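PDB 2EBF: dermonecrotic toxin from Pasteurella multocida, which acts as a potent mitogen and an osteolytic toxin that induces bone resorption and is associated with severe atrophic rhinitis in pigs. Local coordinates for residues A[168-176]-A[552-562]; A[642-652]-A[663-672]. One frame throughout, in Å; residues are numbered along the deposited sequence.

Contact 1 (A[168-176]-A[552-562])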
loop_
_atom_site.group_PDB
_atom_site.type_symbol
_atom_site.label_atom_id
_atom_site.label_comp_id
_atom_site.label_asym_id
_atom_site.label_seq_id
_atom_site.Cartn_x
_atom_site.Cartn_y
_atom_site.Cartn_z
ATOM N N SER A 168 -9.480 3.005 -4.514
ATOM C CA SER A 168 -10.528 2.430 -3.681
ATOM C C SER A 168 -10.430 2.996 -2.284
ATOM O O SER A 168 -9.421 3.605 -1.940
ATOM C CB SER A 168 -10.372 0.908 -3.628
ATOM O OG SER A 168 -9.068 0.588 -3.163
ATOM N N GLU A 169 -11.485 2.813 -1.483
ATOM C CA GLU A 169 -11.513 3.283 -0.104
ATOM C C GLU A 169 -10.363 2.655 0.682
ATOM O O GLU A 169 -10.318 1.436 0.864
ATOM C CB GLU A 169 -12.890 2.973 0.537
ATOM C CG GLU A 169 -12.928 2.935 2.060
ATOM C CD GLU A 169 -14.316 2.598 2.622
ATOM O OE1 GLU A 169 -15.288 2.530 1.836
ATOM O OE2 GLU A 169 -14.443 2.386 3.852
ATOM N N SER A 170 -9.412 3.487 1.107
ATOM C CA SER A 170 -8.206 2.986 1.766
ATOM C C SER A 170 -7.599 3.985 2.742
ATOM O O SER A 170 -6.836 3.603 3.604
ATOM C CB SER A 170 -7.157 2.573 0.728
ATOM O OG SER A 170 -6.860 3.646 -0.146
ATOM N N THR A 171 -7.933 5.265 2.600
ATOM C CA THR A 171 -7.257 6.315 3.378
ATOM C C THR A 171 -7.419 6.149 4.886
ATOM O O THR A 171 -6.442 6.227 5.637
ATOM C CB THR A 171 -7.698 7.735 2.925
ATOM O OG1 THR A 171 -7.438 7.887 1.524
ATOM C CG2 THR A 171 -6.942 8.826 3.678
ATOM N N ALA A 172 -8.650 5.935 5.345
ATOM C CA ALA A 172 -8.884 5.829 6.777
ATOM C C ALA A 172 -8.032 4.711 7.394
ATOM O O ALA A 172 -7.372 4.896 8.424
ATOM C CB ALA A 172 -10.384 5.592 7.066
ATOM N N ASP A 173 -8.056 3.546 6.758
ATOM C CA ASP A 173 -7.320 2.397 7.276
ATOM C C ASP A 173 -5.801 2.586 7.155
ATOM O O ASP A 173 -5.058 2.107 8.002
ATOM C CB ASP A 173 -7.775 1.113 6.589
ATOM C CG ASP A 173 -9.130 0.640 7.071
ATOM O OD1 ASP A 173 -9.465 0.834 8.265
ATOM O OD2 ASP A 173 -9.866 0.072 6.247
ATOM N N LEU A 174 -5.342 3.275 6.112
ATOM C CA LEU A 174 -3.899 3.570 5.996
ATOM C C LEU A 174 -3.465 4.562 7.091
ATOM O O LEU A 174 -2.350 4.473 7.618
ATOM C CB LEU A 174 -3.513 4.036 4.587
ATOM C CG LEU A 174 -3.361 2.919 3.537
ATOM C CD1 LEU A 174 -3.591 3.427 2.113
ATOM C CD2 LEU A 174 -2.000 2.216 3.638
ATOM N N ILE A 175 -4.366 5.478 7.458
ATOM C CA ILE A 175 -4.135 6.349 8.617
ATOM C C ILE A 175 -4.059 5.520 9.904
ATOM O O ILE A 175 -3.162 5.732 10.715
ATOM C CB ILE A 175 -5.214 7.466 8.741
ATOM C CG1 ILE A 175 -5.026 8.510 7.633
ATOM C CG2 ILE A 175 -5.197 8.112 10.147
ATOM C CD1 ILE A 175 -6.234 9.475 7.464
ATOM N N ARG A 176 -4.983 4.574 10.084
ATOM C CA ARG A 176 -4.960 3.723 11.281
ATOM C C ARG A 176 -3.640 2.951 11.396
ATOM O O ARG A 176 -3.056 2.866 12.483
ATOM C CB ARG A 176 -6.154 2.766 11.307
ATOM C CG ARG A 176 -7.498 3.468 11.296
ATOM C CD ARG A 176 -8.619 2.461 11.470
ATOM N NE ARG A 176 -9.889 3.089 11.820
ATOM C CZ ARG A 176 -10.910 3.259 10.984
ATOM N NH1 ARG A 176 -10.837 2.848 9.723
ATOM N NH2 ARG A 176 -12.024 3.828 11.429
ATOM N N VAL A 552 -13.265 -1.586 14.269
ATOM C CA VAL A 552 -12.861 -0.173 14.207
ATOM C C VAL A 552 -13.748 0.765 15.028
ATOM O O VAL A 552 -14.919 0.465 15.295
ATOM C CB VAL A 552 -12.800 0.347 12.744
ATOM C CG1 VAL A 552 -11.708 -0.380 11.951
ATOM C CG2 VAL A 552 -14.174 0.231 12.058
ATOM N N THR A 553 -13.144 1.877 15.450
ATOM C CA THR A 553 -13.848 3.072 15.880
ATOM C C THR A 553 -13.632 4.072 14.752
ATOM O O THR A 553 -12.520 4.199 14.236
ATOM C CB THR A 553 -13.215 3.667 17.146
ATOM O OG1 THR A 553 -13.106 2.657 18.151
ATOM C CG2 THR A 553 -14.039 4.816 17.679
ATOM N N GLU A 554 -14.694 4.768 14.361
ATOM C CA GLU A 554 -14.572 5.842 13.394
ATOM C C GLU A 554 -13.436 6.805 13.780
ATOM O O GLU A 554 -13.274 7.155 14.953
ATOM C CB GLU A 554 -15.901 6.594 13.296
ATOM C CG GLU A 554 -16.016 7.459 12.075
ATOM C CD GLU A 554 -16.609 6.744 10.877
ATOM O OE1 GLU A 554 -16.691 5.494 10.859
ATOM O OE2 GLU A 554 -17.005 7.454 9.939
ATOM N N LEU A 555 -12.638 7.213 12.800
ATOM C CA LEU A 555 -11.670 8.287 13.031
ATOM C C LEU A 555 -12.429 9.568 13.368
ATOM O O LEU A 555 -13.554 9.774 12.902
ATOM C CB LEU A 555 -10.761 8.485 11.822
ATOM C CG LEU A 555 -9.793 7.332 11.515
ATOM C CD1 LEU A 555 -9.052 7.593 10.197
ATOM C CD2 LEU A 555 -8.797 7.086 12.676
ATOM N N GLU A 556 -11.825 10.416 14.196
ATOM C CA GLU A 556 -12.508 11.596 14.698
ATOM C C GLU A 556 -13.180 12.403 13.583
ATOM O O GLU A 556 -12.519 12.885 12.667
ATOM C CB GLU A 556 -11.541 12.468 15.497
ATOM C CG GLU A 556 -12.227 13.591 16.252
ATOM C CD GLU A 556 -11.243 14.535 16.894
ATOM O OE1 GLU A 556 -10.014 14.406 16.647
ATOM O OE2 GLU A 556 -11.702 15.412 17.645
ATOM N N ASN A 557 -14.505 12.521 13.674
ATOM C CA ASN A 557 -15.302 13.357 12.773
ATOM C C ASN A 557 -15.209 12.987 11.286
ATOM O O ASN A 557 -15.491 13.823 10.418
ATOM C CB ASN A 557 -14.971 14.851 12.995
ATOM C CG ASN A 557 -15.323 15.331 14.385
ATOM O OD1 ASN A 557 -16.326 14.907 14.975
ATOM N ND2 ASN A 557 -14.513 16.245 14.917
ATOM N N TRP A 558 -14.827 11.735 11.006
ATOM C CA TRP A 558 -14.501 11.270 9.648
ATOM C C TRP A 558 -15.632 11.493 8.664
ATOM O O TRP A 558 -16.794 11.280 8.998
ATOM C CB TRP A 558 -14.110 9.777 9.645
ATOM C CG TRP A 558 -13.484 9.337 8.355
ATOM C CD1 TRP A 558 -14.044 8.549 7.392
ATOM C CD2 TRP A 558 -12.177 9.686 7.879
ATOM N NE1 TRP A 558 -13.163 8.387 6.340
ATOM C CE2 TRP A 558 -12.013 9.074 6.619
ATOM C CE3 TRP A 558 -11.137 10.477 8.390
ATOM C CZ2 TRP A 558 -10.844 9.212 5.865
ATOM C CZ3 TRP A 558 -9.967 10.611 7.638
ATOM C CH2 TRP A 558 -9.834 9.973 6.394
ATOM N N GLN A 559 -15.270 11.950 7.467
ATOM C CA GLN A 559 -16.205 12.095 6.360
ATOM C C GLN A 559 -15.806 11.100 5.296
ATOM O O GLN A 559 -14.618 10.984 4.968
ATOM C CB GLN A 559 -16.143 13.504 5.749
ATOM C CG GLN A 559 -16.533 14.640 6.694
ATOM C CD GLN A 559 -17.888 14.409 7.356
ATOM O OE1 GLN A 559 -18.885 14.193 6.678
ATOM N NE2 GLN A 559 -17.926 14.480 8.663
ATOM N N VAL A 560 -16.798 10.417 4.729
ATOM C CA VAL A 560 -16.551 9.517 3.610
ATOM C C VAL A 560 -15.891 10.303 2.480
ATOM O O VAL A 560 -16.325 11.412 2.156
ATOM C CB VAL A 560 -17.846 8.838 3.114
ATOM C CG1 VAL A 560 -17.557 8.007 1.887
ATOM C CG2 VAL A 560 -18.425 7.943 4.199
ATOM N N LEU A 561 -14.836 9.734 1.900
ATOM C CA LEU A 561 -14.088 10.384 0.835
ATOM C C LEU A 561 -14.548 9.989 -0.579
ATOM O O LEU A 561 -14.595 10.829 -1.469
ATOM C CB LEU A 561 -12.591 10.093 0.972
ATOM C CG LEU A 561 -11.861 10.503 2.255
ATOM C CD1 LEU A 561 -10.406 10.102 2.115
ATOM C CD2 LEU A 561 -12.008 12.007 2.522
ATOM N N THR A 562 -14.860 8.709 -0.783
ATOM C CA THR A 562 -15.327 8.220 -2.089
ATOM C C THR A 562 -16.549 9.008 -2.601
ATOM O O THR A 562 -17.463 9.308 -1.821
ATOM C CB THR A 562 -15.668 6.709 -2.056
ATOM O OG1 THR A 562 -16.585 6.439 -0.990
ATOM C CG2 THR A 562 -14.416 5.879 -1.860
HETATM O O HOH W 1 -9.586 4.166 14.648
#
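Arg176 reaches out from helix 171-180 and lays its guanidinium between Val552 and Leu555. Val552 CG1 sits over the centre of one face. Leu555 CG lies over the opposite face, nearer the rim. NH2 donates in the guanidinium plane to Thr553 O, at 2.9 Å and with an N-H...O angle of 162°. It meets that oxygen from above the carbonyl plane. Water 1 links NE to the same oxygen. NH1 turns back to its own helix and forms a 2.8 Å salt bridge with Asp173 OD1. These partners fix the rotation of the group. The chain is extended from CG to NE, which carries it out to the loop.

A type II beta turn from Leu555 to Trp558 brings two apolar side chains to the helix. Leu555 CD1 lies 3.9 Å from both Ala172 CB and Ile175 CG2. Trp558 has CG anti to its backbone N (chi1 -167°), and its ring reaches the helix. Its CZ2 is 3.8 Å from Ala172 CB, and its CH2 meets Ile175 CD1 at 3.8 Å. Thr171 CG2 comes to the ring edge. Further along, Leu561 CD1 crosses to Thr171 CB at 3.7 Å, while Thr171 OG1 is hydrogen-bonded to Glu162 OE1 of helix 151-164. The result is a surface docking of an irregular loop, lying between strands 537-539 and 567-568, on the first turns of a helix.

Contact 2 (A[642-652]-A[663-672])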
loop_
_atom_site.group_PDB
_atom_site.type_symbol
_atom_site.label_atom_id
_atom_site.label_comp_id
_atom_site.label_asym_id
_atom_site.label_seq_id
_atom_site.Cartn_x
_atom_site.Cartn_y
_atom_site.Cartn_z
ATOM N N LEU A 642 -36.616 -5.037 -27.805
ATOM C CA LEU A 642 -35.263 -4.942 -27.263
ATOM C C LEU A 642 -35.289 -4.952 -25.743
ATOM O O LEU A 642 -36.316 -4.664 -25.134
ATOM C CB LEU A 642 -34.546 -3.672 -27.740
ATOM C CG LEU A 642 -33.869 -3.589 -29.118
ATOM C CD1 LEU A 642 -33.674 -4.953 -29.755
ATOM C CD2 LEU A 642 -34.646 -2.687 -30.041
ATOM N N GLU A 643 -34.151 -5.266 -25.139
ATOM C CA GLU A 643 -34.059 -5.315 -23.686
ATOM C C GLU A 643 -33.727 -3.941 -23.119
ATOM O O GLU A 643 -32.750 -3.319 -23.526
ATOM C CB GLU A 643 -33.018 -6.340 -23.235
ATOM C CG GLU A 643 -33.259 -7.774 -23.731
ATOM C CD GLU A 643 -34.571 -8.388 -23.245
ATOM O OE1 GLU A 643 -35.133 -9.239 -23.979
ATOM O OE2 GLU A 643 -35.049 -8.035 -22.142
ATOM N N ALA A 644 -34.537 -3.495 -22.164
ATOM C CA ALA A 644 -34.342 -2.201 -21.504
ATOM C C ALA A 644 -33.019 -2.112 -20.758
ATOM O O ALA A 644 -32.545 -3.093 -20.173
ATOM C CB ALA A 644 -35.498 -1.922 -20.551
ATOM N N GLY A 645 -32.396 -0.940 -20.824
ATOM C CA GLY A 645 -31.233 -0.645 -19.997
ATOM C C GLY A 645 -31.655 0.363 -18.936
ATOM O O GLY A 645 -32.748 0.929 -19.011
ATOM N N MET A 646 -30.780 0.591 -17.960
ATOM C CA MET A 646 -30.994 1.616 -16.930
ATOM C C MET A 646 -30.913 3.018 -17.508
ATOM O O MET A 646 -31.541 3.947 -17.000
ATOM C CB MET A 646 -29.919 1.512 -15.856
ATOM C CG MET A 646 -29.860 0.182 -15.167
ATOM S SD MET A 646 -28.570 0.160 -13.927
ATOM C CE MET A 646 -27.091 0.214 -14.932
ATOM N N GLY A 647 -30.114 3.160 -18.566
ATOM C CA GLY A 647 -29.867 4.463 -19.168
ATOM C C GLY A 647 -28.631 5.078 -18.534
ATOM O O GLY A 647 -27.916 4.419 -17.770
ATOM N N ALA A 648 -28.389 6.348 -18.827
ATOM C CA ALA A 648 -27.243 7.049 -18.265
ATOM C C ALA A 648 -27.483 8.547 -18.313
ATOM O O ALA A 648 -28.213 9.036 -19.166
ATOM C CB ALA A 648 -25.962 6.689 -19.035
ATOM N N SER A 649 -26.872 9.262 -17.371
ATOM C CA SER A 649 -26.934 10.708 -17.335
ATOM C C SER A 649 -25.543 11.264 -17.079
ATOM O O SER A 649 -24.715 10.649 -16.402
ATOM C CB SER A 649 -27.900 11.168 -16.244
ATOM O OG SER A 649 -29.173 10.603 -16.445
ATOM N N ILE A 650 -25.276 12.429 -17.646
ATOM C CA ILE A 650 -24.008 13.095 -17.438
ATOM C C ILE A 650 -24.264 14.562 -17.132
ATOM O O ILE A 650 -25.129 15.181 -17.744
ATOM C CB ILE A 650 -23.069 12.917 -18.652
ATOM C CG1 ILE A 650 -21.722 13.586 -18.361
ATOM C CG2 ILE A 650 -23.738 13.436 -19.951
ATOM C CD1 ILE A 650 -20.609 13.239 -19.341
ATOM N N THR A 651 -23.509 15.104 -16.183
ATOM C CA THR A 651 -23.666 16.496 -15.771
ATOM C C THR A 651 -22.284 17.121 -15.580
ATOM O O THR A 651 -21.331 16.424 -15.257
ATOM C CB THR A 651 -24.529 16.620 -14.494
ATOM O OG1 THR A 651 -24.731 18.002 -14.176
ATOM C CG2 THR A 651 -23.885 15.892 -13.302
ATOM N N TRP A 652 -22.179 18.430 -15.780
ATOM C CA TRP A 652 -20.874 19.084 -15.784
ATOM C C TRP A 652 -21.033 20.564 -15.469
ATOM O O TRP A 652 -22.153 21.059 -15.325
ATOM C CB TRP A 652 -20.150 18.880 -17.136
ATOM C CG TRP A 652 -20.836 19.523 -18.320
ATOM C CD1 TRP A 652 -20.657 20.803 -18.782
ATOM C CD2 TRP A 652 -21.799 18.914 -19.189
ATOM N NE1 TRP A 652 -21.465 21.031 -19.875
ATOM C CE2 TRP A 652 -22.173 19.888 -20.150
ATOM C CE3 TRP A 652 -22.403 17.645 -19.238
ATOM C CZ2 TRP A 652 -23.118 19.631 -21.149
ATOM C CZ3 TRP A 652 -23.340 17.386 -20.243
ATOM C CH2 TRP A 652 -23.683 18.379 -21.187
ATOM N N HIS A 663 -24.456 24.413 -13.845
ATOM C CA HIS A 663 -24.479 22.978 -14.138
ATOM C C HIS A 663 -25.244 22.764 -15.457
ATOM O O HIS A 663 -26.247 23.444 -15.726
ATOM C CB HIS A 663 -25.113 22.195 -12.975
ATOM C CG HIS A 663 -26.597 22.367 -12.858
ATOM N ND1 HIS A 663 -27.178 23.502 -12.332
ATOM C CD2 HIS A 663 -27.618 21.536 -13.183
ATOM C CE1 HIS A 663 -28.494 23.370 -12.351
ATOM N NE2 HIS A 663 -28.787 22.186 -12.860
ATOM N N GLN A 664 -24.751 21.843 -16.284
ATOM C CA GLN A 664 -25.378 21.493 -17.554
ATOM C C GLN A 664 -25.463 19.969 -17.564
ATOM O O GLN A 664 -24.592 19.307 -17.007
ATOM C CB GLN A 664 -24.516 21.965 -18.742
ATOM C CG GLN A 664 -24.244 23.487 -18.804
ATOM C CD GLN A 664 -25.503 24.331 -19.021
ATOM O OE1 GLN A 664 -25.704 25.355 -18.355
ATOM N NE2 GLN A 664 -26.347 23.913 -19.956
ATOM N N MET A 665 -26.505 19.414 -18.176
ATOM C CA MET A 665 -26.670 17.963 -18.150
ATOM C C MET A 665 -27.287 17.370 -19.414
ATOM O O MET A 665 -27.797 18.082 -20.299
ATOM C CB MET A 665 -27.450 17.522 -16.895
ATOM C CG MET A 665 -28.978 17.691 -16.975
ATOM S SD MET A 665 -29.614 19.344 -17.342
ATOM C CE MET A 665 -29.033 20.252 -15.914
ATOM N N HIS A 666 -27.221 16.049 -19.500
ATOM C CA HIS A 666 -27.820 15.326 -20.608
ATOM C C HIS A 666 -28.122 13.925 -20.114
ATOM O O HIS A 666 -27.540 13.477 -19.121
ATOM C CB HIS A 666 -26.860 15.277 -21.808
ATOM C CG HIS A 666 -27.461 14.666 -23.045
ATOM N ND1 HIS A 666 -28.778 14.860 -23.410
ATOM C CD2 HIS A 666 -26.909 13.911 -24.023
ATOM C CE1 HIS A 666 -29.015 14.232 -24.548
ATOM N NE2 HIS A 666 -27.899 13.636 -24.935
ATOM N N THR A 667 -29.029 13.236 -20.801
ATOM C CA THR A 667 -29.468 11.910 -20.373
ATOM C C THR A 667 -29.873 11.090 -21.593
ATOM O O THR A 667 -30.197 11.646 -22.650
ATOM C CB THR A 667 -30.631 12.038 -19.321
ATOM O OG1 THR A 667 -30.797 10.802 -18.605
ATOM C CG2 THR A 667 -31.945 12.458 -19.988
ATOM N N THR A 668 -29.842 9.768 -21.456
ATOM C CA THR A 668 -30.206 8.892 -22.559
ATOM C C THR A 668 -30.810 7.596 -22.016
ATOM O O THR A 668 -30.413 7.109 -20.949
ATOM C CB THR A 668 -28.960 8.577 -23.461
ATOM O OG1 THR A 668 -29.358 7.836 -24.628
ATOM C CG2 THR A 668 -27.919 7.761 -22.695
ATOM N N ALA A 669 -31.791 7.069 -22.747
ATOM C CA ALA A 669 -32.202 5.679 -22.615
ATOM C C ALA A 669 -31.128 4.777 -23.214
ATOM O O ALA A 669 -30.205 5.250 -23.891
ATOM C CB ALA A 669 -33.524 5.458 -23.329
ATOM N N SER A 670 -31.249 3.477 -22.973
ATOM C CA SER A 670 -30.316 2.517 -23.535
ATOM C C SER A 670 -31.026 1.186 -23.755
ATOM O O SER A 670 -32.120 0.949 -23.218
ATOM C CB SER A 670 -29.113 2.332 -22.597
ATOM O OG SER A 670 -29.529 1.802 -21.353
ATOM N N PHE A 671 -30.423 0.334 -24.575
ATOM C CA PHE A 671 -30.854 -1.056 -24.644
ATOM C C PHE A 671 -29.693 -1.915 -24.168
ATOM O O PHE A 671 -28.542 -1.469 -24.156
ATOM C CB PHE A 671 -31.347 -1.452 -26.056
ATOM C CG PHE A 671 -30.254 -1.556 -27.086
ATOM C CD1 PHE A 671 -29.625 -2.772 -27.330
ATOM C CD2 PHE A 671 -29.870 -0.448 -27.832
ATOM C CE1 PHE A 671 -28.614 -2.874 -28.270
ATOM C CE2 PHE A 671 -28.854 -0.542 -28.784
ATOM C CZ PHE A 671 -28.230 -1.754 -29.010
ATOM N N LYS A 672 -30.005 -3.142 -23.764
ATOM C CA LYS A 672 -29.009 -4.035 -23.216
ATOM C C LYS A 672 -28.773 -5.174 -24.195
ATOM O O LYS A 672 -29.715 -5.815 -24.665
ATOM C CB LYS A 672 -29.448 -4.554 -21.843
ATOM C CG LYS A 672 -28.311 -5.119 -21.025
ATOM C CD LYS A 672 -28.495 -4.834 -19.554
ATOM C CE LYS A 672 -27.378 -5.473 -18.742
ATOM N NZ LYS A 672 -27.761 -5.534 -17.296
HETATM O O HOH W 2 -31.827 -5.634 -26.378
HETATM O O HOH W 3 -33.238 2.993 -20.878
#
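Strands 643-656 and 660-673 form a beta hairpin at the centre of the antiparallel sheet of the C-terminal C3 region. The pairs Ala648-Thr668, Ile650-His666 and Trp652-Gln664 are hydrogen-bonded, and their side chains lie on one face of the sheet. Ile650 N to His666 O is 2.9 Å, with an N-H...O angle of 168°. Ser649-Thr667 and Thr651-Met665 are non-hydrogen-bonded pairs, with side chains on the opposite face. There Ser649 OG and Thr667 OG1 are 2.7 Å apart, and each hydroxyl has a further partner: Val722 O for Ser649 and Lys724 N for Thr667.

With CG of Trp652 between the backbone N and the carbonyl carbon (chi1 65°), the ring comes back over the neighbouring strand. Gln664 CB makes a CH-pi contact over the face of its five-membered ring, 3.7 Å from the centroid. Ile650 CG2 passes His666 CB at 4.1 Å.

Regular pairing breaks around Gly645 to Gly647, and the register shifts by one. Within the break, Gly645 N still donates a hydrogen bond to Ser670 O at 3.1 Å, and water 3 joins Gly645 O to Ser670 N.

His666 NE2 is hydrogen-bonded to Asp681 OD2, on the next strand, 676-681. This pairing is consistent with the His-Asp part of a thiol protease-like catalytic triad.

The two contacts lie in separate parts of the chain, with centres 32 Å apart and nearest atoms about 15 Å apart. They share no secondary-structure element. Contact 1 is a surface contact between regions far apart in sequence, with 375 residues between its segments. Contact 2 is local, partly buried, and joins adjacent strands of one hairpin. Their chemistry differs accordingly. At contact 1 side chains do the joining: one arginine hydrogen bond, a water bridge and apolar packing hold a loop to a helix. At contact 2 the joining is mostly backbone hydrogen bonds. The loop of contact 1 runs on toward strand 567-568, an outermost strand of the sheet whose interior holds contact 2.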